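Local coordinates for pullulanase C protein (Klebsiella pneumoniae subsp. pneumoniae NTUH-K2044, PDB 5HJ1) that probably serves as a component of the type II secretion system that exports pullulanase, its PDZ domain here holding a fatty acid, at residues 34-39 / 54-59. Sequence-based numbering, arbitrary orientation.
Sequences YRLNPG and DLAIAL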
ATOM      1  N   TYR A  34      -6.287   2.290  -1.501  1.00 14.65           N
ATOM      2  CA  TYR A  34      -6.202   0.848  -1.745  1.00 14.27           C
ATOM      3  C   TYR A  34      -6.497   0.117  -0.486  1.00 13.73           C
ATOM      4  O   TYR A  34      -5.794   0.310   0.553  1.00 14.79           O
ATOM      5  CB  TYR A  34      -4.805   0.434  -2.263  1.00 15.17           C
ATOM      6  CG  TYR A  34      -4.556   0.970  -3.635  1.00 15.74           C
ATOM      7  CD1 TYR A  34      -4.100   2.287  -3.835  1.00 16.88           C
ATOM      8  CD2 TYR A  34      -4.845   0.223  -4.765  1.00 15.88           C
ATOM      9  CE1 TYR A  34      -3.979   2.789  -5.128  1.00 18.69           C
ATOM     10  CE2 TYR A  34      -4.672   0.729  -6.054  1.00 16.91           C
ATOM     11  CZ  TYR A  34      -4.222   2.034  -6.211  1.00 19.07           C
ATOM     12  OH  TYR A  34      -4.065   2.569  -7.514  1.00 22.86           O
ATOM     13  N   ARG A  35      -7.490  -0.743  -0.508  1.00 13.53           N
ATOM     14  CA  ARG A  35      -7.909  -1.496   0.700  1.00 14.35           C
ATOM     15  C   ARG A  35      -6.946  -2.667   0.851  1.00 14.41           C
ATOM     16  O   ARG A  35      -6.716  -3.454  -0.062  1.00 15.13           O
ATOM     17  CB  ARG A  35      -9.317  -2.042   0.474  1.00 15.39           C
ATOM     18  CG  ARG A  35     -10.017  -2.695   1.713  1.00 16.81           C
ATOM     19  CD  ARG A  35     -10.320  -1.747   2.796  1.00 17.60           C
ATOM     20  NE  ARG A  35     -11.258  -0.705   2.353  1.00 18.77           N
ATOM     21  CZ  ARG A  35     -11.470   0.417   2.969  1.00 19.26           C
ATOM     22  NH1 ARG A  35     -10.805   0.695   4.066  1.00 20.16           N
ATOM     23  NH2 ARG A  35     -12.336   1.325   2.484  1.00 21.74           N
ATOM     24  N   LEU A  36      -6.388  -2.836   2.053  1.00 13.56           N
ATOM     25  CA  LEU A  36      -5.409  -3.842   2.355  1.00 13.27           C
ATOM     26  C   LEU A  36      -5.960  -4.895   3.296  1.00 12.74           C
ATOM     27  O   LEU A  36      -6.631  -4.590   4.274  1.00 14.80           O
ATOM     28  CB  LEU A  36      -4.170  -3.254   3.066  1.00 14.11           C
ATOM     29  CG  LEU A  36      -3.554  -2.059   2.364  1.00 14.93           C
ATOM     30  CD1 LEU A  36      -2.386  -1.558   3.226  1.00 17.63           C
ATOM     31  CD2 LEU A  36      -3.106  -2.392   0.980  1.00 16.90           C
ATOM     32  N   ASN A  37      -5.631  -6.159   2.988  1.00 12.98           N
ATOM     33  CA  ASN A  37      -5.961  -7.305   3.841  1.00 12.74           C
ATOM     34  C   ASN A  37      -4.799  -8.261   3.735  1.00 13.68           C
ATOM     35  O   ASN A  37      -3.932  -8.179   2.852  1.00 14.30           O
ATOM     36  CB  ASN A  37      -7.307  -7.901   3.453  1.00 12.95           C
ATOM     37  CG  ASN A  37      -8.431  -7.201   4.127  1.00 13.85           C
ATOM     38  OD1 ASN A  37      -8.481  -7.128   5.352  1.00 15.03           O
ATOM     39  ND2 ASN A  37      -9.293  -6.556   3.341  1.00 14.63           N
ATOM     40  N   PRO A  38      -4.752  -9.264   4.630  1.00 13.68           N
ATOM     41  CA  PRO A  38      -3.627 -10.174   4.556  1.00 14.58           C
ATOM     42  C   PRO A  38      -3.612 -10.973   3.289  1.00 16.08           C
ATOM     43  O   PRO A  38      -4.652 -11.423   2.793  1.00 18.85           O
ATOM     44  CB  PRO A  38      -3.862 -11.059   5.799  1.00 16.30           C
ATOM     45  CG  PRO A  38      -4.683 -10.291   6.742  1.00 16.17           C
ATOM     46  CD  PRO A  38      -5.550  -9.433   5.859  1.00 15.50           C
ATOM     47  N   GLY A  39      -2.393 -11.214   2.807  1.00 16.41           N
ATOM     48  CA  GLY A  39      -2.132 -12.186   1.787  1.00 16.56           C
ATOM     49  C   GLY A  39      -2.126 -13.616   2.447  1.00 17.77           C
ATOM     50  O   GLY A  39      -2.478 -13.780   3.664  1.00 19.33           O
ATOM     51  N   ASP A  54      -7.363  -1.849   6.318  1.00 14.31           N
ATOM     52  CA  ASP A  54      -6.711  -0.564   6.262  1.00 14.99           C
ATOM     53  C   ASP A  54      -6.827   0.009   4.833  1.00 15.05           C
ATOM     54  O   ASP A  54      -6.891  -0.705   3.847  1.00 15.65           O
ATOM     55  CB  ASP A  54      -5.174  -0.706   6.555  1.00 15.59           C
ATOM     56  CG  ASP A  54      -4.806  -0.641   8.012  1.00 16.57           C
ATOM     57  OD1 ASP A  54      -5.640  -0.186   8.848  1.00 17.54           O
ATOM     58  OD2 ASP A  54      -3.659  -0.984   8.301  1.00 15.95           O
ATOM     59  N   LEU A  55      -6.842   1.336   4.755  1.00 14.35           N
ATOM     60  CA  LEU A  55      -6.896   2.062   3.474  1.00 15.32           C
ATOM     61  C   LEU A  55      -5.590   2.745   3.217  1.00 15.58           C
ATOM     62  O   LEU A  55      -5.292   3.728   3.934  1.00 16.93           O
ATOM     63  CB  LEU A  55      -8.065   3.048   3.475  1.00 17.11           C
ATOM     64  CG  LEU A  55      -8.275   3.778   2.158  1.00 17.97           C
ATOM     65  CD1 LEU A  55      -8.911   2.884   1.128  1.00 18.71           C
ATOM     66  CD2 LEU A  55      -9.131   5.060   2.310  1.00 20.55           C
ATOM     67  N   ALA A  56      -4.806   2.219   2.290  1.00 13.77           N
ATOM     68  CA  ALA A  56      -3.521   2.836   1.901  1.00 15.00           C
ATOM     69  C   ALA A  56      -3.759   4.084   1.063  1.00 15.99           C
ATOM     70  O   ALA A  56      -4.400   4.041   0.012  1.00 16.25           O
ATOM     71  CB  ALA A  56      -2.635   1.886   1.153  1.00 15.31           C
ATOM     72  N   ILE A  57      -3.220   5.208   1.558  1.00 16.37           N
ATOM     73  CA  ILE A  57      -3.368   6.486   0.863  1.00 18.86           C
ATOM     74  C   ILE A  57      -2.035   7.150   0.419  1.00 20.85           C
ATOM     75  O   ILE A  57      -2.089   8.077  -0.424  1.00 22.73           O
ATOM     76  CB  ILE A  57      -4.243   7.489   1.682  1.00 21.82           C
ATOM     77  CG1 ILE A  57      -3.590   7.827   2.980  1.00 23.00           C
ATOM     78  CG2 ILE A  57      -5.651   6.934   1.867  1.00 22.00           C
ATOM     79  CD1 ILE A  57      -4.225   8.993   3.706  1.00 25.72           C
ATOM     80  N   ALA A  58      -0.908   6.738   0.938  1.00 19.19           N
ATOM     81  CA  ALA A  58       0.401   7.293   0.516  1.00 20.25           C
ATOM     82  C   ALA A  58       1.461   6.236   0.578  1.00 17.50           C
ATOM     83  O   ALA A  58       1.426   5.362   1.441  1.00 17.97           O
ATOM     84  CB  ALA A  58       0.788   8.528   1.353  1.00 21.42           C
ATOM     85  N   LEU A  59       2.456   6.389  -0.284  1.00 20.12           N
ATOM     86  CA  LEU A  59       3.621   5.478  -0.329  1.00 20.19           C
ATOM     87  C   LEU A  59       4.824   6.413  -0.372  1.00 21.22           C
ATOM     88  O   LEU A  59       4.964   7.231  -1.275  1.00 23.17           O
ATOM     89  CB  LEU A  59       3.574   4.592  -1.572  1.00 22.52           C
ATOM     90  CG  LEU A  59       4.822   3.734  -1.847  1.00 26.82           C
ATOM     91  CD1 LEU A  59       5.093   2.694  -0.803  1.00 28.59           C
ATOM     92  CD2 LEU A  59       4.675   3.014  -3.207  1.00 29.88           C
TER
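Two neighbouring strands of the PDZ-domain sheet, 30-38 and 54-59, pair antiparallel through Tyr34 with Ala56 and Arg35 with Leu55; the N-to-C directions of the two short segments differ by 132°, and residues 37-39 make no contact with 54-59. The backbone ladder is built on Tyr34 and Ala56, a hydrogen-bonded pair that exchanges two bonds. Tyr34 N donates to Ala56 O at 3.0 Å, meeting a lone pair in the carbonyl plane, whereas the return bond from Ala56 N to Tyr34 O, at 2.8 Å, has its donor above the plane of the acceptor carbonyl. Further along, Leu36 N donates a hydrogen bond to Asp54 O at 2.8 Å, nearly along the C=O axis. Between these bonds lies the non-hydrogen-bonded pair Arg35 and Leu55, where the CA atoms of the two segments come nearest, 4.6 Å between Arg35 CA and Leu55 CA, and Arg35 CA lies 3.4 Å from Asp54 O in a CA-H...O contact.

Apolar contact follows on the face shared by Tyr34, Leu36, Asp54 and Ala56. Leu36 CD1 touches Ala56 CB at 4.0 Å, while the tyrosine ring leads away from the partner strand. Tyr34 and Ala56 both touch the bound vaccenic acid, so this face borders the lipid; Leu36 packs on Ile22 and Leu85, joining the strands that flank the pair.

Charged groups are held from outside the two segments. Asp54 OD1 forms a salt bridge with Arg89 and OD2 accepts from Gln51 N, which should favour its ionised form, and Arg35 NH1 donates a hydrogen bond to Asn53 O. On the face of Arg35 and Leu55, the arginine starts with CG anti to its backbone N (chi1 -172°), then bends at chi2 and chi3, folding back obliquely across the leucine. Arg35 NH1 comes within 3.7 Å of Leu55 CB, and the methyl CD1 of Leu55 sits over the centre of one guanidinium face, 3.9 Å above its plane.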